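Local structure of beta-N-acetylhexosaminidase (Thermotoga neapolitana, 5BZA) at residues 103-117 with 147-161. The protein probably hydrolyses terminal non-reducing N-acetyl-D-hexosamine residues from N-acetyl-beta-D-hexosaminides, as a member of glycoside hydrolase family 3. Numbering follows the deposited sequence.
Sequences MNTLGFNMVFAPVLD and CMGYFKGGVIPCIKH. With CD (cadmium ion), chain N.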
loop_
_atom_site.group_PDB
_atom_site.type_symbol
_atom_site.label_atom_id
_atom_site.label_comp_id
_atom_site.label_asym_id
_atom_site.label_seq_id
_atom_site.Cartn_x
_atom_site.Cartn_y
_atom_site.Cartn_z
ATOM N N MET B 103 -2.433 3.595 -7.991
ATOM C CA MET B 103 -3.141 4.851 -7.742
ATOM C C MET B 103 -4.531 4.840 -8.359
ATOM O O MET B 103 -5.539 5.214 -7.715
ATOM C CB MET B 103 -2.354 6.058 -8.329
ATOM C CG MET B 103 -1.068 6.411 -7.630
ATOM S SD MET B 103 0.066 7.551 -8.543
ATOM C CE MET B 103 1.511 7.408 -7.478
ATOM N N ASN B 104 -4.575 4.427 -9.625
ATOM C CA ASN B 104 -5.812 4.378 -10.385
ATOM C C ASN B 104 -6.765 3.413 -9.687
ATOM O O ASN B 104 -7.968 3.678 -9.638
ATOM C CB ASN B 104 -5.589 3.925 -11.837
ATOM C CG ASN B 104 -6.919 3.774 -12.618
ATOM O OD1 ASN B 104 -7.564 2.717 -12.609
ATOM N ND2 ASN B 104 -7.321 4.827 -13.279
ATOM N N THR B 105 -6.238 2.287 -9.175
ATOM C CA THR B 105 -7.094 1.314 -8.482
ATOM C C THR B 105 -7.677 1.943 -7.236
ATOM O O THR B 105 -8.829 1.679 -6.880
ATOM C CB THR B 105 -6.332 0.022 -8.084
ATOM O OG1 THR B 105 -5.744 -0.565 -9.239
ATOM C CG2 THR B 105 -7.268 -0.995 -7.455
ATOM N N LEU B 106 -6.883 2.758 -6.537
ATOM C CA LEU B 106 -7.403 3.358 -5.311
ATOM C C LEU B 106 -8.501 4.371 -5.544
ATOM O O LEU B 106 -9.337 4.585 -4.663
ATOM C CB LEU B 106 -6.292 4.004 -4.508
ATOM C CG LEU B 106 -5.216 3.105 -3.913
ATOM C CD1 LEU B 106 -4.098 4.034 -3.391
ATOM C CD2 LEU B 106 -5.826 2.243 -2.787
ATOM N N GLY B 107 -8.499 4.981 -6.730
ATOM C CA GLY B 107 -9.414 6.048 -7.073
ATOM C C GLY B 107 -8.713 7.349 -7.501
ATOM O O GLY B 107 -9.399 8.306 -7.838
ATOM N N PHE B 108 -7.381 7.416 -7.490
ATOM C CA PHE B 108 -6.700 8.624 -8.018
ATOM C C PHE B 108 -6.813 8.651 -9.567
ATOM O O PHE B 108 -7.048 7.616 -10.179
ATOM C CB PHE B 108 -5.234 8.664 -7.555
ATOM C CG PHE B 108 -5.073 8.936 -6.077
ATOM C CD1 PHE B 108 -5.006 10.247 -5.589
ATOM C CD2 PHE B 108 -5.070 7.864 -5.154
ATOM C CE1 PHE B 108 -4.869 10.500 -4.208
ATOM C CE2 PHE B 108 -4.955 8.088 -3.773
ATOM C CZ PHE B 108 -4.856 9.409 -3.295
ATOM N N ASN B 109 -6.787 9.817 -10.208
ATOM C CA ASN B 109 -6.663 9.808 -11.672
ATOM C C ASN B 109 -5.613 10.795 -12.212
ATOM O O ASN B 109 -5.370 10.864 -13.426
ATOM C CB ASN B 109 -8.024 10.073 -12.330
ATOM C CG ASN B 109 -8.773 11.205 -11.683
ATOM O OD1 ASN B 109 -8.212 12.281 -11.463
ATOM N ND2 ASN B 109 -10.064 10.981 -11.372
ATOM N N MET B 110 -4.900 11.460 -11.303
ATOM C CA MET B 110 -3.804 12.344 -11.686
ATOM C C MET B 110 -2.724 12.154 -10.644
ATOM O O MET B 110 -3.010 11.758 -9.525
ATOM C CB MET B 110 -4.249 13.814 -11.756
ATOM C CG MET B 110 -3.128 14.796 -12.182
ATOM S SD MET B 110 -3.721 16.487 -12.490
ATOM C CE MET B 110 -4.493 16.265 -14.099
ATOM N N VAL B 111 -1.482 12.387 -11.028
ATOM C CA VAL B 111 -0.407 12.485 -10.086
ATOM C C VAL B 111 0.393 13.776 -10.407
ATOM O O VAL B 111 0.655 14.116 -11.563
ATOM C CB VAL B 111 0.488 11.236 -10.136
ATOM C CG1 VAL B 111 1.214 11.141 -11.510
ATOM C CG2 VAL B 111 1.454 11.209 -8.947
ATOM N N PHE B 112 0.787 14.484 -9.356
ATOM C CA PHE B 112 1.598 15.680 -9.514
ATOM C C PHE B 112 3.049 15.203 -9.613
ATOM O O PHE B 112 3.857 15.432 -8.702
ATOM C CB PHE B 112 1.370 16.655 -8.355
ATOM C CG PHE B 112 0.012 17.314 -8.377
ATOM C CD1 PHE B 112 -0.731 17.357 -9.528
ATOM C CD2 PHE B 112 -0.499 17.932 -7.242
ATOM C CE1 PHE B 112 -1.978 18.002 -9.571
ATOM C CE2 PHE B 112 -1.755 18.578 -7.271
ATOM C CZ PHE B 112 -2.496 18.599 -8.450
ATOM N N ALA B 113 3.341 14.548 -10.740
ATOM C CA ALA B 113 4.652 14.029 -11.077
ATOM C C ALA B 113 4.619 13.714 -12.579
ATOM O O ALA B 113 3.529 13.633 -13.144
ATOM C CB ALA B 113 4.961 12.804 -10.283
ATOM N N PRO B 114 5.785 13.568 -13.237
ATOM C CA PRO B 114 7.174 13.668 -12.763
ATOM C C PRO B 114 7.734 15.104 -12.640
ATOM O O PRO B 114 7.253 16.047 -13.263
ATOM C CB PRO B 114 7.963 12.902 -13.841
ATOM C CG PRO B 114 7.218 13.191 -15.074
ATOM C CD PRO B 114 5.742 13.266 -14.683
ATOM N N VAL B 115 8.739 15.225 -11.781
ATOM C CA VAL B 115 9.610 16.382 -11.679
ATOM C C VAL B 115 10.552 16.382 -12.855
ATOM O O VAL B 115 11.309 15.397 -13.052
ATOM C CB VAL B 115 10.432 16.343 -10.381
ATOM C CG1 VAL B 115 11.658 17.351 -10.441
ATOM C CG2 VAL B 115 9.520 16.586 -9.207
ATOM N N LEU B 116 10.512 17.473 -13.636
ATOM C CA LEU B 116 11.405 17.584 -14.776
ATOM C C LEU B 116 12.504 18.645 -14.568
ATOM O O LEU B 116 13.316 18.905 -15.460
ATOM C CB LEU B 116 10.586 17.865 -16.040
ATOM C CG LEU B 116 9.517 16.839 -16.453
ATOM C CD1 LEU B 116 8.916 17.245 -17.795
ATOM C CD2 LEU B 116 10.096 15.446 -16.499
ATOM N N ASP B 117 12.539 19.203 -13.364
ATOM C CA ASP B 117 13.535 20.170 -12.960
ATOM C C ASP B 117 14.905 19.514 -13.036
ATOM O O ASP B 117 15.056 18.299 -12.788
ATOM C CB ASP B 117 13.263 20.654 -11.553
ATOM C CG ASP B 117 11.884 21.251 -11.389
ATOM O OD1 ASP B 117 11.423 22.037 -12.257
ATOM O OD2 ASP B 117 11.252 20.948 -10.349
ATOM N N CYS B 147 6.035 9.776 -17.865
ATOM C CA CYS B 147 4.695 10.168 -18.305
ATOM C C CYS B 147 3.954 9.028 -19.000
ATOM O O CYS B 147 2.745 8.863 -18.793
ATOM C CB CYS B 147 4.773 11.391 -19.237
ATOM S SG CYS B 147 5.156 12.886 -18.302
ATOM N N MET B 148 4.675 8.293 -19.847
ATOM C CA MET B 148 4.107 7.183 -20.567
ATOM C C MET B 148 3.660 6.084 -19.563
ATOM O O MET B 148 2.555 5.586 -19.658
ATOM C CB MET B 148 5.109 6.626 -21.589
ATOM C CG MET B 148 4.523 5.580 -22.534
ATOM S SD MET B 148 3.146 6.234 -23.555
ATOM C CE MET B 148 4.003 7.349 -24.726
ATOM N N GLY B 149 4.514 5.757 -18.594
ATOM C CA GLY B 149 4.175 4.804 -17.558
ATOM C C GLY B 149 2.933 5.188 -16.753
ATOM O O GLY B 149 2.021 4.354 -16.598
ATOM N N TYR B 150 2.916 6.394 -16.173
ATOM C CA TYR B 150 1.737 6.857 -15.419
ATOM C C TYR B 150 0.493 6.727 -16.265
ATOM O O TYR B 150 -0.568 6.253 -15.833
ATOM C CB TYR B 150 1.877 8.315 -14.984
ATOM C CG TYR B 150 2.780 8.539 -13.805
ATOM C CD1 TYR B 150 2.717 7.712 -12.677
ATOM C CD2 TYR B 150 3.730 9.585 -13.826
ATOM C CE1 TYR B 150 3.574 7.920 -11.605
ATOM C CE2 TYR B 150 4.579 9.810 -12.765
ATOM C CZ TYR B 150 4.496 8.981 -11.643
ATOM O OH TYR B 150 5.346 9.194 -10.563
ATOM N N PHE B 151 0.626 7.194 -17.489
ATOM C CA PHE B 151 -0.479 7.156 -18.415
ATOM C C PHE B 151 -0.992 5.718 -18.705
ATOM O O PHE B 151 -2.193 5.454 -18.623
ATOM C CB PHE B 151 -0.025 7.850 -19.687
ATOM C CG PHE B 151 -1.115 8.177 -20.595
ATOM C CD1 PHE B 151 -2.063 9.112 -20.208
ATOM C CD2 PHE B 151 -1.170 7.623 -21.869
ATOM C CE1 PHE B 151 -3.099 9.455 -21.054
ATOM C CE2 PHE B 151 -2.194 7.967 -22.741
ATOM C CZ PHE B 151 -3.160 8.892 -22.335
ATOM N N LYS B 152 -0.087 4.796 -19.032
ATOM C CA LYS B 152 -0.434 3.406 -19.238
ATOM C C LYS B 152 -1.146 2.858 -17.986
ATOM O O LYS B 152 -2.169 2.212 -18.098
ATOM C CB LYS B 152 0.809 2.566 -19.541
ATOM C CG LYS B 152 1.318 2.520 -21.016
ATOM C CD LYS B 152 2.340 1.337 -21.118
ATOM C CE LYS B 152 3.011 1.068 -22.490
ATOM N NZ LYS B 152 4.108 1.933 -23.021
ATOM N N GLY B 153 -0.628 3.193 -16.802
ATOM C CA GLY B 153 -1.191 2.751 -15.545
ATOM C C GLY B 153 -2.570 3.310 -15.236
ATOM O O GLY B 153 -3.273 2.757 -14.403
ATOM N N GLY B 154 -2.977 4.402 -15.875
ATOM C CA GLY B 154 -4.308 4.934 -15.617
ATOM C C GLY B 154 -4.339 6.266 -14.879
ATOM O O GLY B 154 -5.352 6.647 -14.267
ATOM N N VAL B 155 -3.218 6.962 -14.863
ATOM C CA VAL B 155 -3.214 8.251 -14.199
ATOM C C VAL B 155 -2.626 9.327 -15.119
ATOM O O VAL B 155 -1.586 9.143 -15.742
ATOM C CB VAL B 155 -2.421 8.100 -12.880
ATOM C CG1 VAL B 155 -1.911 9.344 -12.409
ATOM C CG2 VAL B 155 -3.320 7.493 -11.824
ATOM N N ILE B 156 -3.273 10.465 -15.213
ATOM C CA ILE B 156 -2.678 11.583 -16.002
ATOM C C ILE B 156 -1.571 12.285 -15.267
ATOM O O ILE B 156 -1.810 12.884 -14.236
ATOM C CB ILE B 156 -3.723 12.608 -16.386
ATOM C CG1 ILE B 156 -4.733 11.913 -17.286
ATOM C CG2 ILE B 156 -3.084 13.777 -17.176
ATOM C CD1 ILE B 156 -5.829 12.801 -17.664
ATOM N N PRO B 157 -0.356 12.253 -15.829
ATOM C CA PRO B 157 0.757 12.954 -15.184
ATOM C C PRO B 157 0.594 14.459 -15.236
ATOM O O PRO B 157 -0.108 14.980 -16.100
ATOM C CB PRO B 157 1.980 12.486 -15.989
ATOM C CG PRO B 157 1.439 12.196 -17.330
ATOM C CD PRO B 157 0.040 11.651 -17.117
ATOM N N CYS B 158 1.204 15.130 -14.267
ATOM C CA CYS B 158 1.329 16.590 -14.261
ATOM C C CYS B 158 2.803 16.968 -14.104
ATOM O O CYS B 158 3.397 16.877 -13.018
ATOM C CB CYS B 158 0.499 17.205 -13.131
ATOM S SG CYS B 158 0.544 19.020 -13.115
ATOM N N ILE B 159 3.413 17.371 -15.201
ATOM C CA ILE B 159 4.834 17.660 -15.174
ATOM C C ILE B 159 5.068 19.005 -14.484
ATOM O O ILE B 159 4.256 19.879 -14.555
ATOM C CB ILE B 159 5.435 17.620 -16.606
ATOM C CG1 ILE B 159 4.730 18.602 -17.543
ATOM C CG2 ILE B 159 5.381 16.187 -17.143
ATOM C CD1 ILE B 159 5.272 18.548 -18.968
ATOM N N LYS B 160 6.194 19.139 -13.797
ATOM C CA LYS B 160 6.483 20.312 -12.977
ATOM C C LYS B 160 8.001 20.477 -12.849
ATOM O O LYS B 160 8.735 19.504 -13.037
ATOM C CB LYS B 160 5.817 20.162 -11.588
ATOM C CG LYS B 160 6.369 19.001 -10.768
ATOM C CD LYS B 160 5.520 18.752 -9.525
ATOM C CE LYS B 160 6.045 17.571 -8.732
ATOM N NZ LYS B 160 5.239 17.324 -7.521
ATOM N N HIS B 161 8.488 21.696 -12.567
ATOM C CA HIS B 161 7.686 22.911 -12.532
ATOM C C HIS B 161 8.093 23.847 -13.671
ATOM O O HIS B 161 9.207 24.385 -13.678
ATOM C CB HIS B 161 7.843 23.659 -11.189
ATOM C CG HIS B 161 7.931 22.773 -9.975
ATOM N ND1 HIS B 161 9.039 22.005 -9.678
ATOM C CD2 HIS B 161 7.051 22.576 -8.964
ATOM C CE1 HIS B 161 8.833 21.362 -8.545
ATOM N NE2 HIS B 161 7.633 21.675 -8.106
HETATM CD CD CD N . 6.410 22.163 -5.728
#
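Val111 sets its CG1 methyl over the centre of the Tyr150 ring, a CH-pi contact 3.6 Å from the ring centroid; CG1 sits between the backbone N and the carbonyl carbon (chi1 66°), which directs it at Tyr150 of helix 136-153. Val155 CG1 abuts the same methyl at 3.7 Å, while its other branch reaches Met103 CB. Pro114, which follows a cis peptide bond, lies alongside Ile159 and wedges its CD against Cys147 SG. These groups fill the layer between helices and sheet in the TIM-barrel domain, where 110-111 and 156-160 run as parallel neighbours: Ile156 N donates to Asn109 O, and Val111 N to Ile156 O. Further along, Leu116 N donates to Lys160 O at 2.8 Å. Lys160 stretches its extended chain past Val115 CG2 to bring NZ to Phe112 O, 2.6 Å away, and also forms a salt bridge with Glu65. At the metal edge, the carboxylate of Asp117 is nearly coplanar with the His161 ring: OD2 accepts ND1 through its syn lone pair at 2.5 Å. That bond holds the ring's rotation, while His161 N to OD1, 3.0 Å, ties the backbone to the same carboxylate. NE2 is thus presented to cadmium at 2.7 Å, with Asp245 completing the site; the carboxylate would probably make the imidazole a stronger metal donor.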